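Local coordinates for 50S ribosomal protein L16 arginine hydroxylase (Escherichia coli, PDB 4CCL), which catalyses the iron- and 2-oxoglutarate-dependent hydroxylation of an arginine of ribosomal protein uL16, working as a homodimer, at residues P104-D109 with R203-R208; S116-G121 with L192-N197. All blocks are in the same frame, centred on the assembly; numbering follows the deposited sequence. Where two conformers were deposited one is given.

In the fold
The two contacts sit at opposite ends of one pair of neighbouring antiparallel strands, 108-116 and 195-202, in the main sheet of the JmjC domain. Interaction 1 joins the start of the first strand to the chain just after the second, where it leaves the sheet for helix 207-220; interaction 2 joins the end of the first to the start of the second. Along the chain interaction 2 is therefore nested inside the loop that interaction 1 closes. Their centres lie 30 Å apart. Interaction 1 meets the second subunit, with the Asp109 side chain about 10 Å from that of the iron ligand Asp127; interaction 2 lies beside Ser114 and Arg140, inferred to bind substrate.

Interaction 1: P104-D109 with R203-R208. With SO4 (sulfate ion), chain I.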
ATOM      1  N   PRO B 104      22.669  15.284   7.923  1.00 46.95           N
ATOM      2  CA  PRO B 104      22.479  14.611   6.630  1.00 44.22           C
ATOM      3  C   PRO B 104      21.506  15.331   5.697  1.00 43.35           C
ATOM      4  O   PRO B 104      20.455  15.790   6.144  1.00 47.81           O
ATOM      5  CB  PRO B 104      21.905  13.245   7.027  1.00 47.90           C
ATOM      6  CG  PRO B 104      22.322  13.049   8.443  1.00 46.45           C
ATOM      7  CD  PRO B 104      22.307  14.413   9.054  1.00 48.25           C
ATOM      8  N   ASP B 105      21.862  15.420   4.418  1.00 40.48           N
ATOM      9  CA  ASP B 105      20.992  16.019   3.407  1.00 46.52           C
ATOM     10  C   ASP B 105      19.616  15.361   3.368  1.00 56.19           C
ATOM     11  O   ASP B 105      18.614  16.025   3.109  1.00 53.90           O
ATOM     12  CB  ASP B 105      21.624  15.929   2.014  1.00 51.05           C
ATOM     13  CG  ASP B 105      22.790  16.881   1.837  1.00 63.54           C
ATOM     14  OD1 ASP B 105      22.896  17.851   2.616  1.00 68.98           O
ATOM     15  OD2 ASP B 105      23.595  16.661   0.907  1.00 65.61           O
ATOM     16  N   TRP B 106      19.569  14.057   3.619  1.00 56.59           N
ATOM     17  CA  TRP B 106      18.315  13.321   3.497  1.00 47.52           C
ATOM     18  C   TRP B 106      17.339  13.634   4.637  1.00 51.08           C
ATOM     19  O   TRP B 106      16.124  13.540   4.466  1.00 52.99           O
ATOM     20  CB  TRP B 106      18.566  11.811   3.338  1.00 48.94           C
ATOM     21  CG  TRP B 106      18.839  11.054   4.607  1.00 52.60           C
ATOM     22  CD1 TRP B 106      20.055  10.832   5.191  1.00 55.02           C
ATOM     23  CD2 TRP B 106      17.874  10.391   5.430  1.00 49.52           C
ATOM     24  NE1 TRP B 106      19.902  10.083   6.333  1.00 40.93           N
ATOM     25  CE2 TRP B 106      18.571   9.800   6.503  1.00 51.83           C
ATOM     26  CE3 TRP B 106      16.484  10.244   5.369  1.00 46.98           C
ATOM     27  CZ2 TRP B 106      17.928   9.076   7.506  1.00 48.15           C
ATOM     28  CZ3 TRP B 106      15.846   9.526   6.366  1.00 47.13           C
ATOM     29  CH2 TRP B 106      16.569   8.950   7.418  1.00 43.25           C
ATOM     30  N   ARG B 107      17.871  14.022   5.792  1.00 50.11           N
ATOM     31  CA  ARG B 107      17.029  14.408   6.923  1.00 44.25           C
ATOM     32  C   ARG B 107      16.518  15.850   6.859  1.00 48.71           C
ATOM     33  O   ARG B 107      15.508  16.180   7.481  1.00 53.44           O
ATOM     34  CB  ARG B 107      17.771  14.175   8.242  1.00 39.06           C
ATOM     35  CG  ARG B 107      18.003  12.708   8.572  1.00 50.41           C
ATOM     36  CD  ARG B 107      16.794  12.086   9.249  1.00 46.58           C
ATOM     37  NE  ARG B 107      16.689  12.494  10.647  1.00 48.05           N
ATOM     38  CZ  ARG B 107      15.865  13.437  11.097  1.00 46.84           C
ATOM     39  NH1 ARG B 107      15.060  14.074  10.259  1.00 47.77           N
ATOM     40  NH2 ARG B 107      15.842  13.736  12.387  1.00 38.99           N
ATOM     41  N   ILE B 108      17.202  16.705   6.105  1.00 55.21           N
ATOM     42  CA  ILE B 108      16.818  18.114   6.033  1.00 57.14           C
ATOM     43  C   ILE B 108      15.631  18.284   5.084  1.00 52.48           C
ATOM     44  O   ILE B 108      15.484  17.529   4.123  1.00 49.55           O
ATOM     45  CB  ILE B 108      18.009  19.025   5.623  1.00 49.05           C
ATOM     46  CG1 ILE B 108      17.818  20.443   6.166  1.00 57.93           C
ATOM     47  CG2 ILE B 108      18.209  19.040   4.114  1.00 49.93           C
ATOM     48  CD1 ILE B 108      18.941  21.400   5.802  1.00 59.09           C
ATOM     49  N   ASP B 109      14.769  19.257   5.362  1.00 52.09           N
ATOM     50  CA  ASP B 109      13.578  19.431   4.539  1.00 52.27           C
ATOM     51  C   ASP B 109      13.655  20.656   3.637  1.00 54.33           C
ATOM     52  O   ASP B 109      13.928  20.525   2.444  1.00 75.32           O
ATOM     53  CB  ASP B 109      12.324  19.513   5.417  1.00 55.14           C
ATOM     54  CG  ASP B 109      11.039  19.496   4.605  1.00 58.48           C
ATOM     55  OD1 ASP B 109      11.085  19.079   3.430  1.00 58.68           O
ATOM     56  OD2 ASP B 109       9.983  19.891   5.142  1.00 65.40           O
ATOM     57  N   ARG B 203      12.884  16.434   8.218  1.00 63.17           N
ATOM     58  CA  ARG B 203      11.853  15.471   7.879  1.00 57.99           C
ATOM     59  C   ARG B 203      12.294  14.063   8.233  1.00 56.49           C
ATOM     60  O   ARG B 203      13.409  13.652   7.916  1.00 50.46           O
ATOM     61  CB  ARG B 203      11.530  15.556   6.386  1.00 58.26           C
ATOM     62  CG  ARG B 203      12.765  15.626   5.507  1.00 59.85           C
ATOM     63  CD  ARG B 203      12.413  15.799   4.042  1.00 63.90           C
ATOM     64  NE  ARG B 203      11.689  14.650   3.510  1.00 71.88           N
ATOM     65  CZ  ARG B 203      11.437  14.461   2.220  1.00 72.36           C
ATOM     66  NH1 ARG B 203      11.857  15.345   1.325  1.00 73.96           N
ATOM     67  NH2 ARG B 203      10.770  13.385   1.825  1.00 66.64           N
ATOM     68  N   ALA B 204      11.419  13.326   8.907  1.00 58.10           N
ATOM     69  CA  ALA B 204      11.650  11.909   9.112  1.00 56.20           C
ATOM     70  C   ALA B 204      10.348  11.164   8.866  1.00 56.83           C
ATOM     71  O   ALA B 204       9.279  11.622   9.269  1.00 56.49           O
ATOM     72  CB  ALA B 204      12.158  11.653  10.520  1.00 55.18           C
ATOM     73  N   PRO B 205      10.438  10.001   8.207  1.00 53.44           N
ATOM     74  CA  PRO B 205       9.258   9.184   7.914  1.00 55.10           C
ATOM     75  C   PRO B 205       8.806   8.383   9.126  1.00 54.93           C
ATOM     76  O   PRO B 205       9.621   8.094  10.000  1.00 56.13           O
ATOM     77  CB  PRO B 205       9.761   8.238   6.824  1.00 51.17           C
ATOM     78  CG  PRO B 205      11.217   8.075   7.125  1.00 51.27           C
ATOM     79  CD  PRO B 205      11.672   9.419   7.648  1.00 55.43           C
ATOM     80  N   ASN B 206       7.527   8.027   9.177  1.00 55.94           N
ATOM     81  CA  ASN B 206       7.081   7.025  10.133  1.00 56.33           C
ATOM     82  C   ASN B 206       6.879   5.690   9.420  1.00 62.62           C
ATOM     83  O   ASN B 206       7.053   5.608   8.205  1.00 72.99           O
ATOM     84  CB  ASN B 206       5.829   7.481  10.894  1.00 55.72           C
ATOM     85  CG  ASN B 206       4.715   7.955   9.980  1.00 55.22           C
ATOM     86  OD1 ASN B 206       4.550   7.461   8.866  1.00 57.07           O
ATOM     87  ND2 ASN B 206       3.935   8.917  10.459  1.00 51.43           N
ATOM     88  N   THR B 207       6.512   4.651  10.162  1.00 61.19           N
ATOM     89  CA  THR B 207       6.449   3.307   9.594  1.00 51.67           C
ATOM     90  C   THR B 207       5.313   3.194   8.587  1.00 51.64           C
ATOM     91  O   THR B 207       5.442   2.531   7.553  1.00 51.71           O
ATOM     92  CB  THR B 207       6.282   2.241  10.690  1.00 52.02           C
ATOM     93  OG1 THR B 207       7.278   2.440  11.701  1.00 52.19           O
ATOM     94  CG2 THR B 207       6.437   0.850  10.105  1.00 52.25           C
ATOM     95  N   ARG B 208       4.205   3.851   8.911  1.00 51.64           N
ATOM     96  CA  ARG B 208       3.039   3.932   8.042  1.00 52.82           C
ATOM     97  C   ARG B 208       3.406   4.421   6.641  1.00 51.72           C
ATOM     98  O   ARG B 208       3.073   3.778   5.640  1.00 54.24           O
ATOM     99  CB  ARG B 208       1.991   4.845   8.692  1.00 53.87           C
ATOM    100  CG  ARG B 208       1.003   5.480   7.737  1.00 60.01           C
ATOM    101  CD  ARG B 208      -0.233   6.009   8.465  1.00 65.18           C
ATOM    102  NE  ARG B 208       0.032   7.193   9.283  1.00 70.71           N
ATOM    103  CZ  ARG B 208       0.061   7.202  10.614  1.00 69.83           C
ATOM    104  NH1 ARG B 208      -0.156   6.085  11.296  1.00 74.07           N
ATOM    105  NH2 ARG B 208       0.303   8.330  11.264  1.00 66.87           N
TER
HETATM  106  S   SO4 I1379      -1.120   8.261  14.769  1.00166.98           S
HETATM  107  O1  SO4 I1379       0.052   8.864  15.398  1.00166.83           O
HETATM  108  O2  SO4 I1379      -1.998   7.714  15.799  1.00165.77           O
HETATM  109  O3  SO4 I1379      -1.841   9.273  14.002  1.00166.99           O
HETATM  110  O4  SO4 I1379      -0.691   7.190  13.873  1.00168.45           O
HETATM  111  O   HOH W   1      12.037  18.305   1.136  1.00 60.37           O
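Arg203 N donates to Arg107 O at 2.7 Å, nearly straight, and Arg107 returns a weak bond from its side chain, NH1 to Arg203 O at 2.9 Å. Bends at chi2 and chi3 turn CD and then NE back, and the long arginine suits the place because NE and NH2 form salt bridges with Asp230 of the second subunit and Asp130. An alanine here would probably cost both aspartates this partner and uncover the Trp106 ring face on which Arg107 CG lies.

In the packing, Arg203 CG and CD lie against Ile108 O and Asp109, CD 3.5 Å from Ile108 O. Ala204 CB sits over one guanidinium face of Arg107, toward the rim, 3.8 Å from NH1. Pro205 CD approaches the Trp106 edge loosely, 4.4 Å from CZ3, an apolar pair.

Among charged groups, Asp109 OD1 and Arg203 NH1 stay 4.4 Å apart, linked through water 1, weakly at NH1; stronger partners are Arg276 and Gln274 O respectively. Arg208 NH1 and NH2 both bond O4 of a sulfate, probably from the crystallisation liquor, at 2.9 and 3.0 Å.

Here strands 108-116 and 195-202 of the JmjC sheet meet loops, one leading into helix 207-220 beside the second subunit.

Interaction 2: S116-G121 with L192-N197; sequences SVPGGG and LENAMN
Ser116 and Ala195 form an antiparallel hydrogen-bonded pair, Ser116 N giving to Ala195 O and Ala195 N to Ser116 O, each at 2.9 Å. The two side chains lie on the same face of the sheet. With chi1 at 50°, Ser116 OG stands between the backbone N and the carbonyl carbon, where it faces Ala195 CB at 3.8 Å and has water 2 at 2.8 Å; the water also makes a weak bond to Ala195 O. Small residues suit this face because Arg140, inferred to bind substrate, lies against both.

Pro118 continues the contact beyond the last strand bond. Its ring rests on the backbone of the other segment, CG lying 3.2 Å from Leu192 O, while CD comes within 3.3 Å of Asn194 OD1. That same OD1 lies 3.4 Å from Val117 CA, and the Val117 and Asn194 side chains run side by side, pointing the same way. Proline also suits the second position of the type II turn from Val117 to Gly120, closed by Gly120 N to Val117 O; Gly119, with its positive phi of 86°, suits the third.

The pair is the terminal one of strands 108-116 and 195-202, neighbours in the antiparallel sheet. Beside it, strand 79-83 meets Ser116 and Val117 through Ser80 and Trp79, and strand 140-145 supplies Arg140.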
ATOM      1  N   SER B 116       6.286  38.665  10.891  1.00 59.48           N
ATOM      2  CA  SER B 116       5.249  38.986  11.862  1.00 64.15           C
ATOM      3  C   SER B 116       5.339  40.415  12.400  1.00 66.88           C
ATOM      4  O   SER B 116       6.405  40.880  12.795  1.00 68.08           O
ATOM      5  CB  SER B 116       5.267  37.979  13.017  1.00 66.13           C
ATOM      6  OG  SER B 116       6.576  37.823  13.540  1.00 70.00           O
ATOM      7  N   VAL B 117       4.204  41.103  12.408  1.00 66.12           N
ATOM      8  CA  VAL B 117       4.072  42.394  13.070  1.00 67.63           C
ATOM      9  C   VAL B 117       3.854  42.095  14.555  1.00 72.70           C
ATOM     10  O   VAL B 117       3.543  40.955  14.896  1.00 71.65           O
ATOM     11  CB  VAL B 117       2.880  43.171  12.490  1.00 67.42           C
ATOM     12  CG1 VAL B 117       3.096  43.435  11.010  1.00 64.14           C
ATOM     13  CG2 VAL B 117       1.597  42.400  12.716  1.00 70.31           C
ATOM     14  N   PRO B 118       4.034  43.095  15.443  1.00 73.39           N
ATOM     15  CA  PRO B 118       3.932  42.835  16.887  1.00 64.02           C
ATOM     16  C   PRO B 118       2.654  42.109  17.300  1.00 62.01           C
ATOM     17  O   PRO B 118       1.560  42.481  16.879  1.00 66.31           O
ATOM     18  CB  PRO B 118       3.945  44.241  17.488  1.00 63.55           C
ATOM     19  CG  PRO B 118       4.769  45.026  16.548  1.00 60.43           C
ATOM     20  CD  PRO B 118       4.494  44.471  15.175  1.00 77.76           C
ATOM     21  N   GLY B 119       2.807  41.076  18.122  1.00 62.93           N
ATOM     22  CA  GLY B 119       1.696  40.229  18.511  1.00 63.27           C
ATOM     23  C   GLY B 119       1.447  39.113  17.513  1.00 66.62           C
ATOM     24  O   GLY B 119       0.759  38.138  17.817  1.00 64.35           O
ATOM     25  N   GLY B 120       2.016  39.254  16.319  1.00 65.77           N
ATOM     26  CA  GLY B 120       1.839  38.274  15.263  1.00 64.69           C
ATOM     27  C   GLY B 120       2.544  36.966  15.558  1.00 69.89           C
ATOM     28  O   GLY B 120       3.644  36.951  16.112  1.00 73.02           O
ATOM     29  N   GLY B 121       1.910  35.862  15.182  1.00 66.39           N
ATOM     30  CA  GLY B 121       2.460  34.550  15.466  1.00 56.84           C
ATOM     31  C   GLY B 121       1.492  33.420  15.179  1.00 64.86           C
ATOM     32  O   GLY B 121       0.322  33.650  14.881  1.00 74.10           O
ATOM     33  N   LEU B 192       7.886  41.109  18.833  1.00 67.50           N
ATOM     34  CA  LEU B 192       7.893  42.312  19.650  1.00 69.65           C
ATOM     35  C   LEU B 192       8.003  43.485  18.680  1.00 77.27           C
ATOM     36  O   LEU B 192       7.095  44.313  18.593  1.00 83.43           O
ATOM     37  CB  LEU B 192       9.049  42.283  20.650  1.00 65.10           C
ATOM     38  CG  LEU B 192       8.996  41.108  21.634  1.00 61.98           C
ATOM     39  CD1 LEU B 192      10.031  41.264  22.739  1.00 55.42           C
ATOM     40  CD2 LEU B 192       7.600  40.961  22.219  1.00 63.42           C
ATOM     41  N   GLU B 193       9.122  43.550  17.966  1.00 79.65           N
ATOM     42  CA  GLU B 193       9.230  44.470  16.844  0.50 81.01           C
ATOM     43  C   GLU B 193       8.878  43.704  15.572  1.00 83.29           C
ATOM     44  O   GLU B 193       8.583  42.510  15.632  1.00 82.38           O
ATOM     45  CB  GLU B 193      10.629  45.084  16.759  0.50 78.37           C
ATOM     46  CG  GLU B 193      10.937  46.095  17.861  0.50 75.41           C
ATOM     47  CD  GLU B 193      11.736  45.497  19.003  0.50 70.29           C
ATOM     48  OE1 GLU B 193      12.931  45.194  18.797  0.50 64.03           O
ATOM     49  OE2 GLU B 193      11.171  45.329  20.105  0.50 55.96           O
ATOM     50  N   ASN B 194       8.873  44.384  14.427  1.00 83.10           N
ATOM     51  CA  ASN B 194       8.580  43.727  13.156  1.00 71.30           C
ATOM     52  C   ASN B 194       9.651  42.681  12.892  1.00 73.25           C
ATOM     53  O   ASN B 194      10.838  42.993  12.880  1.00 78.61           O
ATOM     54  CB  ASN B 194       8.574  44.743  12.015  1.00 72.91           C
ATOM     55  CG  ASN B 194       7.195  45.304  11.731  1.00 76.44           C
ATOM     56  OD1 ASN B 194       6.228  45.010  12.433  1.00 77.51           O
ATOM     57  ND2 ASN B 194       7.100  46.125  10.690  1.00 80.45           N
ATOM     58  N   ALA B 195       9.238  41.442  12.651  1.00 66.29           N
ATOM     59  CA  ALA B 195      10.184  40.337  12.712  1.00 58.88           C
ATOM     60  C   ALA B 195      10.189  39.386  11.517  1.00 61.67           C
ATOM     61  O   ALA B 195       9.157  39.118  10.901  1.00 66.43           O
ATOM     62  CB  ALA B 195       9.976  39.562  13.987  1.00 57.54           C
HETATM   63  N   MSE B 196      11.382  38.882  11.214  1.00 57.05           N
HETATM   64  CA  MSE B 196      11.577  37.854  10.201  1.00 54.24           C
HETATM   65  C   MSE B 196      12.219  36.623  10.835  1.00 54.30           C
HETATM   66  O   MSE B 196      13.257  36.718  11.493  1.00 51.43           O
HETATM   67  CB  MSE B 196      12.454  38.383   9.064  1.00 51.88           C
HETATM   68  CG  MSE B 196      11.764  39.415   8.188  1.00 62.38           C
HETATM   69 SE   MSE B 196      10.685  38.595   6.785  1.00 84.10          SE
HETATM   70  CE  MSE B 196      12.026  38.563   5.374  1.00 69.65           C
ATOM     71  N   ASN B 197      11.588  35.469  10.645  1.00 49.09           N
ATOM     72  CA  ASN B 197      12.112  34.214  11.168  1.00 48.41           C
ATOM     73  C   ASN B 197      12.343  33.200  10.059  1.00 51.08           C
ATOM     74  O   ASN B 197      11.520  33.059   9.148  1.00 54.87           O
ATOM     75  CB  ASN B 197      11.176  33.629  12.228  1.00 47.57           C
ATOM     76  CG  ASN B 197      11.514  34.102  13.630  1.00 53.31           C
ATOM     77  OD1 ASN B 197      11.157  33.456  14.615  1.00 59.86           O
ATOM     78  ND2 ASN B 197      12.207  35.231  13.726  1.00 54.38           N
TER
HETATM   79  O   HOH W   2       8.232  36.077  12.085  1.00 59.55           O